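Local coordinates for putative hydrolase (Shewanella frigidimarina, PDB 3LHO), which is probably an iron-dependent dioxygenase of the 2-oxoadipate dioxygenase/decarboxylase family, crystallised here with nickel in its metal site, at residues Ile38-Ala43 against Glu235-Tyr240; Glu205-Gln210 against Gln246-Phe251. One frame throughout, in Å; residues are numbered along the deposited sequence.

Interaction 1: residues Ile38-Ala43 against Glu235-Tyr240. With NI (nickel (II) ion), chain B.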
ATOM      1  N   ILE A  38      -1.271 -16.390   0.693  1.00 15.94           N
ATOM      2  CA  ILE A  38      -1.975 -15.665  -0.343  1.00 16.95           C
ATOM      3  C   ILE A  38      -2.348 -14.244   0.159  1.00 17.63           C
ATOM      4  O   ILE A  38      -2.998 -14.072   1.223  1.00 17.89           O
ATOM      5  CB  ILE A  38      -3.266 -16.420  -0.815  1.00 16.78           C
ATOM      6  CG1 ILE A  38      -2.880 -17.806  -1.381  1.00 22.32           C
ATOM      7  CG2 ILE A  38      -4.063 -15.552  -1.819  1.00 14.88           C
ATOM      8  CD1 ILE A  38      -1.926 -17.749  -2.508  1.00 28.97           C
ATOM      9  N   ASN A  39      -1.984 -13.239  -0.633  1.00 14.21           N
ATOM     10  CA  ASN A  39      -2.350 -11.856  -0.321  1.00 18.00           C
ATOM     11  C   ASN A  39      -3.670 -11.410  -0.977  1.00 15.86           C
ATOM     12  O   ASN A  39      -3.947 -11.741  -2.130  1.00 17.53           O
ATOM     13  CB  ASN A  39      -1.203 -10.938  -0.738  1.00 15.86           C
ATOM     14  CG  ASN A  39       0.070 -11.201   0.047  1.00 19.59           C
ATOM     15  OD1 ASN A  39       1.150 -11.481  -0.533  1.00 24.46           O
ATOM     16  ND2 ASN A  39      -0.039 -11.149   1.357  1.00 14.53           N
ATOM     17  N   ASP A  40      -4.496 -10.692  -0.237  1.00 17.38           N
ATOM     18  CA  ASP A  40      -5.699 -10.066  -0.797  1.00 17.27           C
ATOM     19  C   ASP A  40      -5.336  -8.928  -1.760  1.00 17.53           C
ATOM     20  O   ASP A  40      -5.917  -8.797  -2.851  1.00 12.96           O
ATOM     21  CB  ASP A  40      -6.559  -9.455   0.334  1.00 20.10           C
ATOM     22  CG  ASP A  40      -7.835  -8.826  -0.192  1.00 22.77           C
ATOM     23  OD1 ASP A  40      -8.685  -9.585  -0.676  1.00 22.11           O
ATOM     24  OD2 ASP A  40      -7.983  -7.578  -0.222  1.00 18.97           O
ATOM     25  N   HIS A  41      -4.381  -8.100  -1.326  1.00 14.92           N
ATOM     26  CA  HIS A  41      -3.951  -6.941  -2.102  1.00 15.22           C
ATOM     27  C   HIS A  41      -2.644  -6.373  -1.645  1.00 17.61           C
ATOM     28  O   HIS A  41      -2.148  -6.737  -0.551  1.00 15.82           O
ATOM     29  CB  HIS A  41      -5.050  -5.826  -2.154  1.00 18.01           C
ATOM     30  CG  HIS A  41      -5.331  -5.116  -0.858  1.00 20.35           C
ATOM     31  ND1 HIS A  41      -6.302  -5.545   0.033  1.00 16.86           N
ATOM     32  CD2 HIS A  41      -4.856  -3.937  -0.357  1.00 18.36           C
ATOM     33  CE1 HIS A  41      -6.376  -4.693   1.039  1.00 21.73           C
ATOM     34  NE2 HIS A  41      -5.525  -3.703   0.815  1.00 23.15           N
ATOM     35  N   ILE A  42      -2.062  -5.551  -2.533  1.00 16.12           N
ATOM     36  CA  ILE A  42      -1.055  -4.544  -2.217  1.00 16.99           C
ATOM     37  C   ILE A  42      -1.630  -3.146  -2.521  1.00 20.76           C
ATOM     38  O   ILE A  42      -2.658  -2.986  -3.237  1.00 18.33           O
ATOM     39  CB  ILE A  42       0.334  -4.798  -2.944  1.00 16.75           C
ATOM     40  CG1 ILE A  42       0.182  -4.706  -4.467  1.00 18.04           C
ATOM     41  CG2 ILE A  42       0.916  -6.167  -2.557  1.00 17.28           C
ATOM     42  CD1 ILE A  42       1.038  -3.759  -5.140  1.00 21.55           C
ATOM     43  N   ALA A  43      -1.032  -2.139  -1.891  1.00 19.97           N
ATOM     44  CA  ALA A  43      -1.457  -0.745  -2.080  1.00 18.09           C
ATOM     45  C   ALA A  43      -0.246   0.087  -2.436  1.00 15.41           C
ATOM     46  O   ALA A  43       0.787   0.001  -1.727  1.00 15.81           O
ATOM     47  CB  ALA A  43      -2.104  -0.191  -0.796  1.00 17.61           C
ATOM     48  N   GLU A 235      -1.549  -5.639   6.898  1.00 15.40           N
ATOM     49  CA  GLU A 235      -3.001  -5.646   6.960  1.00 17.41           C
ATOM     50  C   GLU A 235      -3.565  -7.060   6.704  1.00 17.95           C
ATOM     51  O   GLU A 235      -2.866  -7.918   6.168  1.00 17.49           O
ATOM     52  CB  GLU A 235      -3.517  -4.681   5.917  1.00 17.18           C
ATOM     53  CG  GLU A 235      -5.000  -4.290   6.014  1.00 17.15           C
ATOM     54  CD  GLU A 235      -5.342  -3.145   5.042  1.00 23.20           C
ATOM     55  OE1 GLU A 235      -5.475  -3.428   3.825  1.00 20.10           O
ATOM     56  OE2 GLU A 235      -5.468  -1.967   5.481  1.00 19.54           O
ATOM     57  N   PHE A 236      -4.820  -7.271   7.123  1.00 19.14           N
ATOM     58  CA  PHE A 236      -5.529  -8.566   7.046  1.00 18.02           C
ATOM     59  C   PHE A 236      -6.929  -8.267   6.585  1.00 18.30           C
ATOM     60  O   PHE A 236      -7.550  -7.348   7.074  1.00 20.20           O
ATOM     61  CB  PHE A 236      -5.495  -9.267   8.419  1.00 15.72           C
ATOM     62  CG  PHE A 236      -4.109  -9.298   9.010  1.00 17.37           C
ATOM     63  CD1 PHE A 236      -3.247 -10.331   8.720  1.00 18.37           C
ATOM     64  CD2 PHE A 236      -3.635  -8.242   9.779  1.00 21.82           C
ATOM     65  CE1 PHE A 236      -1.938 -10.311   9.197  1.00 19.46           C
ATOM     66  CE2 PHE A 236      -2.321  -8.235  10.264  1.00 18.66           C
ATOM     67  CZ  PHE A 236      -1.484  -9.255   9.959  1.00 20.00           C
ATOM     68  N   ALA A 237      -7.433  -9.011   5.606  1.00 16.89           N
ATOM     69  CA  ALA A 237      -8.777  -8.751   5.090  1.00 15.03           C
ATOM     70  C   ALA A 237      -9.549 -10.053   4.890  1.00 14.53           C
ATOM     71  O   ALA A 237      -9.025 -11.023   4.331  1.00 15.32           O
ATOM     72  CB  ALA A 237      -8.700  -7.974   3.736  1.00 14.93           C
ATOM     73  N   ARG A 238     -10.798 -10.060   5.354  1.00 16.35           N
ATOM     74  CA  ARG A 238     -11.746 -11.077   5.001  1.00 17.76           C
ATOM     75  C   ARG A 238     -12.821 -10.467   4.109  1.00 19.11           C
ATOM     76  O   ARG A 238     -13.463  -9.516   4.502  1.00 20.61           O
ATOM     77  CB  ARG A 238     -12.397 -11.678   6.244  1.00 18.43           C
ATOM     78  CG  ARG A 238     -13.389 -12.799   5.916  1.00 20.25           C
ATOM     79  CD  ARG A 238     -13.809 -13.609   7.129  1.00 25.45           C
ATOM     80  NE  ARG A 238     -14.937 -14.495   6.800  1.00 26.23           N
ATOM     81  CZ  ARG A 238     -15.662 -15.179   7.686  1.00 26.86           C
ATOM     82  NH1 ARG A 238     -15.417 -15.111   8.985  1.00 23.53           N
ATOM     83  NH2 ARG A 238     -16.643 -15.952   7.263  1.00 23.00           N
ATOM     84  N   ARG A 239     -13.033 -11.054   2.930  1.00 18.76           N
ATOM     85  CA  ARG A 239     -14.134 -10.656   2.067  1.00 17.34           C
ATOM     86  C   ARG A 239     -15.286 -11.644   2.071  1.00 17.75           C
ATOM     87  O   ARG A 239     -15.084 -12.852   2.237  1.00 18.61           O
ATOM     88  CB  ARG A 239     -13.641 -10.487   0.636  1.00 21.50           C
ATOM     89  CG  ARG A 239     -12.618  -9.396   0.472  1.00 19.60           C
ATOM     90  CD  ARG A 239     -12.051  -9.415  -0.962  1.00 22.29           C
ATOM     91  NE  ARG A 239     -11.068  -8.357  -1.041  1.00 21.90           N
ATOM     92  CZ  ARG A 239     -11.361  -7.059  -1.077  1.00 25.76           C
ATOM     93  NH1 ARG A 239     -12.624  -6.616  -1.125  1.00 23.92           N
ATOM     94  NH2 ARG A 239     -10.377  -6.199  -1.053  1.00 30.04           N
ATOM     95  N   TYR A 240     -16.491 -11.106   1.860  1.00 16.93           N
ATOM     96  CA  TYR A 240     -17.707 -11.888   1.824  1.00 19.18           C
ATOM     97  C   TYR A 240     -18.395 -11.852   0.473  1.00 20.89           C
ATOM     98  O   TYR A 240     -18.179 -10.918  -0.326  1.00 20.97           O
ATOM     99  CB  TYR A 240     -18.655 -11.408   2.910  1.00 17.24           C
ATOM    100  CG  TYR A 240     -18.153 -11.645   4.313  1.00 18.16           C
ATOM    101  CD1 TYR A 240     -17.201 -10.809   4.889  1.00 18.02           C
ATOM    102  CD2 TYR A 240     -18.662 -12.677   5.090  1.00 18.95           C
ATOM    103  CE1 TYR A 240     -16.756 -11.024   6.179  1.00 21.21           C
ATOM    104  CE2 TYR A 240     -18.229 -12.886   6.367  1.00 15.69           C
ATOM    105  CZ  TYR A 240     -17.284 -12.066   6.922  1.00 14.49           C
ATOM    106  OH  TYR A 240     -16.862 -12.281   8.217  1.00 19.21           O
TER
HETATM  107 NI    NI B 267      -5.411  -2.051   2.160  1.00 23.76          NI
HETATM  108  O   HOH W   1      -6.084  -0.227   3.595  1.00 27.17           O
HETATM  109  O   HOH W   2      -7.442  -1.905   2.147  1.00 21.10           O
HETATM  110  O   HOH W   3      -6.025  -0.450   0.636  1.00 21.20           O

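Interaction 2: residues Glu205-Gln210 against Gln246-Phe251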
ATOM      1  N   GLU A 205     -21.679  -7.664   7.440  1.00 26.40           N
ATOM      2  CA  GLU A 205     -22.798  -6.986   6.812  1.00 29.99           C
ATOM      3  C   GLU A 205     -22.370  -5.981   5.744  1.00 31.05           C
ATOM      4  O   GLU A 205     -23.169  -5.668   4.871  1.00 31.24           O
ATOM      5  CB  GLU A 205     -23.644  -6.281   7.863  1.00 32.93           C
ATOM      6  CG  GLU A 205     -24.372  -7.229   8.836  1.00 39.21           C
ATOM      7  CD  GLU A 205     -23.435  -7.978   9.795  1.00 41.65           C
ATOM      8  OE1 GLU A 205     -22.499  -7.355  10.332  1.00 39.46           O
ATOM      9  OE2 GLU A 205     -23.640  -9.195  10.015  1.00 49.72           O
ATOM     10  N   VAL A 206     -21.139  -5.464   5.822  1.00 27.22           N
ATOM     11  CA  VAL A 206     -20.606  -4.576   4.784  1.00 26.23           C
ATOM     12  C   VAL A 206     -19.622  -5.307   3.880  1.00 27.87           C
ATOM     13  O   VAL A 206     -18.910  -4.673   3.080  1.00 28.03           O
ATOM     14  CB  VAL A 206     -19.986  -3.264   5.378  1.00 28.22           C
ATOM     15  CG1 VAL A 206     -21.084  -2.465   6.136  1.00 23.92           C
ATOM     16  CG2 VAL A 206     -18.787  -3.535   6.296  1.00 24.66           C
ATOM     17  N   LEU A 207     -19.596  -6.637   4.023  1.00 25.76           N
ATOM     18  CA  LEU A 207     -18.920  -7.568   3.107  1.00 26.28           C
ATOM     19  C   LEU A 207     -17.373  -7.515   3.129  1.00 22.01           C
ATOM     20  O   LEU A 207     -16.708  -8.104   2.268  1.00 21.20           O
ATOM     21  CB  LEU A 207     -19.425  -7.389   1.680  1.00 26.79           C
ATOM     22  CG  LEU A 207     -20.931  -7.460   1.487  1.00 27.21           C
ATOM     23  CD1 LEU A 207     -21.229  -7.197   0.022  1.00 22.69           C
ATOM     24  CD2 LEU A 207     -21.517  -8.796   1.937  1.00 24.16           C
ATOM     25  N   LEU A 208     -16.822  -6.837   4.126  1.00 22.18           N
ATOM     26  CA  LEU A 208     -15.383  -6.643   4.232  1.00 20.73           C
ATOM     27  C   LEU A 208     -14.991  -6.371   5.677  1.00 21.76           C
ATOM     28  O   LEU A 208     -15.584  -5.521   6.342  1.00 19.21           O
ATOM     29  CB  LEU A 208     -14.905  -5.490   3.321  1.00 20.10           C
ATOM     30  CG  LEU A 208     -13.407  -5.141   3.362  1.00 20.31           C
ATOM     31  CD1 LEU A 208     -12.609  -6.330   2.884  1.00 18.39           C
ATOM     32  CD2 LEU A 208     -13.061  -3.899   2.497  1.00 21.45           C
ATOM     33  N   GLU A 209     -13.987  -7.098   6.160  1.00 20.10           N
ATOM     34  CA  GLU A 209     -13.415  -6.840   7.479  1.00 19.17           C
ATOM     35  C   GLU A 209     -11.928  -6.704   7.334  1.00 20.04           C
ATOM     36  O   GLU A 209     -11.321  -7.514   6.652  1.00 21.11           O
ATOM     37  CB  GLU A 209     -13.704  -7.976   8.450  1.00 17.05           C
ATOM     38  CG  GLU A 209     -15.153  -8.114   8.866  1.00 19.61           C
ATOM     39  CD  GLU A 209     -15.426  -9.443   9.582  1.00 19.96           C
ATOM     40  OE1 GLU A 209     -15.007 -10.511   9.098  1.00 24.83           O
ATOM     41  OE2 GLU A 209     -16.059  -9.416  10.647  1.00 26.04           O
ATOM     42  N   GLN A 210     -11.331  -5.704   7.986  1.00 19.35           N
ATOM     43  CA  GLN A 210      -9.889  -5.499   7.915  1.00 21.91           C
ATOM     44  C   GLN A 210      -9.327  -5.187   9.285  1.00 21.94           C
ATOM     45  O   GLN A 210     -10.026  -4.656  10.150  1.00 23.74           O
ATOM     46  CB  GLN A 210      -9.526  -4.378   6.924  1.00 23.41           C
ATOM     47  CG  GLN A 210      -9.860  -4.682   5.467  1.00 29.16           C
ATOM     48  CD  GLN A 210      -9.453  -3.567   4.501  1.00 32.08           C
ATOM     49  OE1 GLN A 210     -10.051  -2.504   4.489  1.00 37.39           O
ATOM     50  NE2 GLN A 210      -8.442  -3.819   3.691  1.00 24.88           N
ATOM     51  N   GLN A 246     -20.249 -13.809  -6.007  1.00 27.99           N
ATOM     52  CA  GLN A 246     -18.836 -13.384  -6.156  1.00 24.99           C
ATOM     53  C   GLN A 246     -18.408 -12.571  -4.939  1.00 22.01           C
ATOM     54  O   GLN A 246     -19.226 -11.897  -4.307  1.00 21.44           O
ATOM     55  CB  GLN A 246     -18.655 -12.517  -7.401  1.00 29.09           C
ATOM     56  CG  GLN A 246     -18.993 -13.194  -8.707  1.00 36.99           C
ATOM     57  CD  GLN A 246     -19.585 -12.216  -9.721  1.00 50.00           C
ATOM     58  OE1 GLN A 246     -20.692 -12.431 -10.218  1.00 64.73           O
ATOM     59  NE2 GLN A 246     -18.870 -11.124 -10.005  1.00 49.81           N
ATOM     60  N   LEU A 247     -17.125 -12.612  -4.613  1.00 22.34           N
ATOM     61  CA  LEU A 247     -16.623 -11.864  -3.459  1.00 21.33           C
ATOM     62  C   LEU A 247     -16.710 -10.364  -3.743  1.00 21.57           C
ATOM     63  O   LEU A 247     -16.507  -9.927  -4.869  1.00 22.15           O
ATOM     64  CB  LEU A 247     -15.189 -12.271  -3.120  1.00 21.51           C
ATOM     65  CG  LEU A 247     -14.989 -13.694  -2.595  1.00 24.39           C
ATOM     66  CD1 LEU A 247     -13.518 -13.937  -2.341  1.00 18.70           C
ATOM     67  CD2 LEU A 247     -15.801 -13.918  -1.343  1.00 18.30           C
ATOM     68  N   TYR A 248     -17.088  -9.596  -2.726  1.00 23.23           N
ATOM     69  CA  TYR A 248     -17.021  -8.124  -2.775  1.00 23.52           C
ATOM     70  C   TYR A 248     -15.571  -7.748  -3.004  1.00 23.28           C
ATOM     71  O   TYR A 248     -14.707  -8.187  -2.252  1.00 23.43           O
ATOM     72  CB  TYR A 248     -17.516  -7.522  -1.457  1.00 22.01           C
ATOM     73  CG  TYR A 248     -17.323  -6.028  -1.315  1.00 22.56           C
ATOM     74  CD1 TYR A 248     -17.970  -5.128  -2.175  1.00 24.55           C
ATOM     75  CD2 TYR A 248     -16.529  -5.508  -0.296  1.00 22.96           C
ATOM     76  CE1 TYR A 248     -17.796  -3.756  -2.034  1.00 25.32           C
ATOM     77  CE2 TYR A 248     -16.353  -4.132  -0.138  1.00 22.58           C
ATOM     78  CZ  TYR A 248     -16.992  -3.262  -1.006  1.00 23.87           C
ATOM     79  OH  TYR A 248     -16.789  -1.914  -0.842  1.00 26.39           O
ATOM     80  N   THR A 249     -15.304  -6.911  -4.005  1.00 25.92           N
ATOM     81  CA  THR A 249     -13.913  -6.562  -4.369  1.00 26.74           C
ATOM     82  C   THR A 249     -13.482  -5.154  -3.965  1.00 27.99           C
ATOM     83  O   THR A 249     -12.390  -4.728  -4.311  1.00 28.68           O
ATOM     84  CB  THR A 249     -13.708  -6.711  -5.885  1.00 26.79           C
ATOM     85  OG1 THR A 249     -14.683  -5.924  -6.556  1.00 26.43           O
ATOM     86  CG2 THR A 249     -13.892  -8.174  -6.314  1.00 30.87           C
ATOM     87  N   GLY A 250     -14.321  -4.425  -3.237  1.00 29.19           N
ATOM     88  CA  GLY A 250     -14.023  -3.037  -2.866  1.00 30.15           C
ATOM     89  C   GLY A 250     -13.068  -2.911  -1.687  1.00 32.06           C
ATOM     90  O   GLY A 250     -12.639  -3.919  -1.085  1.00 28.23           O
ATOM     91  N   PHE A 251     -12.729  -1.673  -1.343  1.00 33.13           N
ATOM     92  CA  PHE A 251     -11.627  -1.436  -0.404  1.00 36.20           C
ATOM     93  C   PHE A 251     -11.984  -0.637   0.847  1.00 38.58           C
ATOM     94  O   PHE A 251     -11.123  -0.463   1.747  1.00 39.65           O
ATOM     95  CB  PHE A 251     -10.423  -0.846  -1.157  1.00 36.87           C
ATOM     96  CG  PHE A 251      -9.744  -1.855  -2.013  1.00 33.36           C
ATOM     97  CD1 PHE A 251     -10.198  -2.101  -3.291  1.00 26.04           C
ATOM     98  CD2 PHE A 251      -8.712  -2.628  -1.507  1.00 29.90           C
ATOM     99  CE1 PHE A 251      -9.629  -3.057  -4.047  1.00 19.11           C
ATOM    100  CE2 PHE A 251      -8.127  -3.590  -2.273  1.00 28.48           C
ATOM    101  CZ  PHE A 251      -8.585  -3.816  -3.540  1.00 27.32           C
TER

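Interaction 1: residues Ile38-Ala43 against Glu235-Tyr240
H41 and E235 meet through the nickel ion, to which each gives one atom: NE2 of H41 at 2.1 Å and OE1 of E235 at 2.2 Å. Seen from the metal these two donors are about 90° apart, and the imidazole and carboxylate planes are turned 58° against each other. H165 supplies the third protein ligand and three waters complete the shell, one of them donating a 2.6 Å hydrogen bond to OE2 of E235. The coordinating OE1 also carries a hydrogen bond from T167.

On the side of the H41 ring remote from the metal, D40 forms a second shell. Its OD2 accepts a hydrogen bond from H41 ND1 on the anti lone pair, 2.7 Å long and close to the ring plane, which helps fix the rotation of the imidazole. The same carboxylate is gripped side-on by R239: NE reaches OD1 at 2.7 Å and NH2 reaches OD2 at 2.9 Å, with the two flat groups nearly coplanar. OD2 thus accepts from two donors, while OD1 also forms a salt bridge with K93.

Packing adds little: the methyl CB of A237 lies 4.0 Å from the carboxylate oxygen OD2 of D40. Strands 39-47 and 235-239 do not pair here but flank strand 165-169, so the contact reaches over that strand. A classic beta bulge opposite T167 lets the consecutive residues D40 and H41 both point toward 235-240.

This is a two-histidine, one-carboxylate facial triad, consistent with a non-haem Fe(2+) enzyme of the glyoxalase clan. The bonds from R239 and H41 to D40 probably orient the imidazole and may strengthen its hold on the metal, while the three mutually adjacent water sites are positions that a substrate or dioxygen could take.

Interaction 2: residues Glu205-Gln210 against Gln246-Phe251
L207 and Y248 make the closest apolar approach, CB to CB at 3.7 Å, and their side chains cross at about a right angle. L207 CB also sits 3.9 Å from Y248 CG, while its CD1 reaches back to Y248 CB. The next residue, L208, meets the same aromatic ring at its edge: its CB lies near the ring plane, 4.0 Å from Y248 CD2. In Y248, chi1 of 172° puts CG anti to the backbone N, and the CD2/CE2 side of the ring lies next to L208 CB, at the point where strand 208-212 begins.

That start is marked by a G1 beta bulge, in which L207 and L208 both face S203. L207 occupies the left-handed helical region, the usual setting for the first residue of this bulge, and both leucines are thereby directed at the 246-251 loop. Strand 208-212 is the outermost strand on its side of the mixed sheet, and the loop that follows strand 235-239 folds back against it.

Contacts with backbone atoms form a second group. The carbonyl O of L207 lies 3.7 Å from Y248 CD2, approaching obliquely. Further along, L208 CD2 touches G250 O at 3.6 Å. The same L208 CD2 lies 3.8 Å from F251 C.

Polar pairing across the two segments is absent; Q210 OE1 and F251 O simply come within 3.6 Å, with no bond between them. The hydroxyl of Y248 instead bonds to the carbonyl of V252, and within the loop the backbone N of G250 stands 3.5 Å above the centre of the Y248 ring.

How the interactions relate
Strand 235-239 joins the two contacts, whose centres lie 10 Å apart, because it neighbours strand 208-212 in the sheet. R239 of interaction 1 uses its remaining nitrogen on interaction 2: NH1 probably hydrogen-bonds to G250 O at 2.7 Å and also bonds to Y248 O, tying the loop to the second shell of the metal. Another probable bond, Y240 OH to E209 OE1 at 2.7 Å, links the residue just after strand 235-239 to strand 208-212. The ring of F251 forms a cation-pi contact with R239 and meets the H41 ring edge-to-face. Q210 NE2 packs 3.0 Å from E235 OE1, its side chain about 4 Å from the nickel, so interaction 2 borders the metal site.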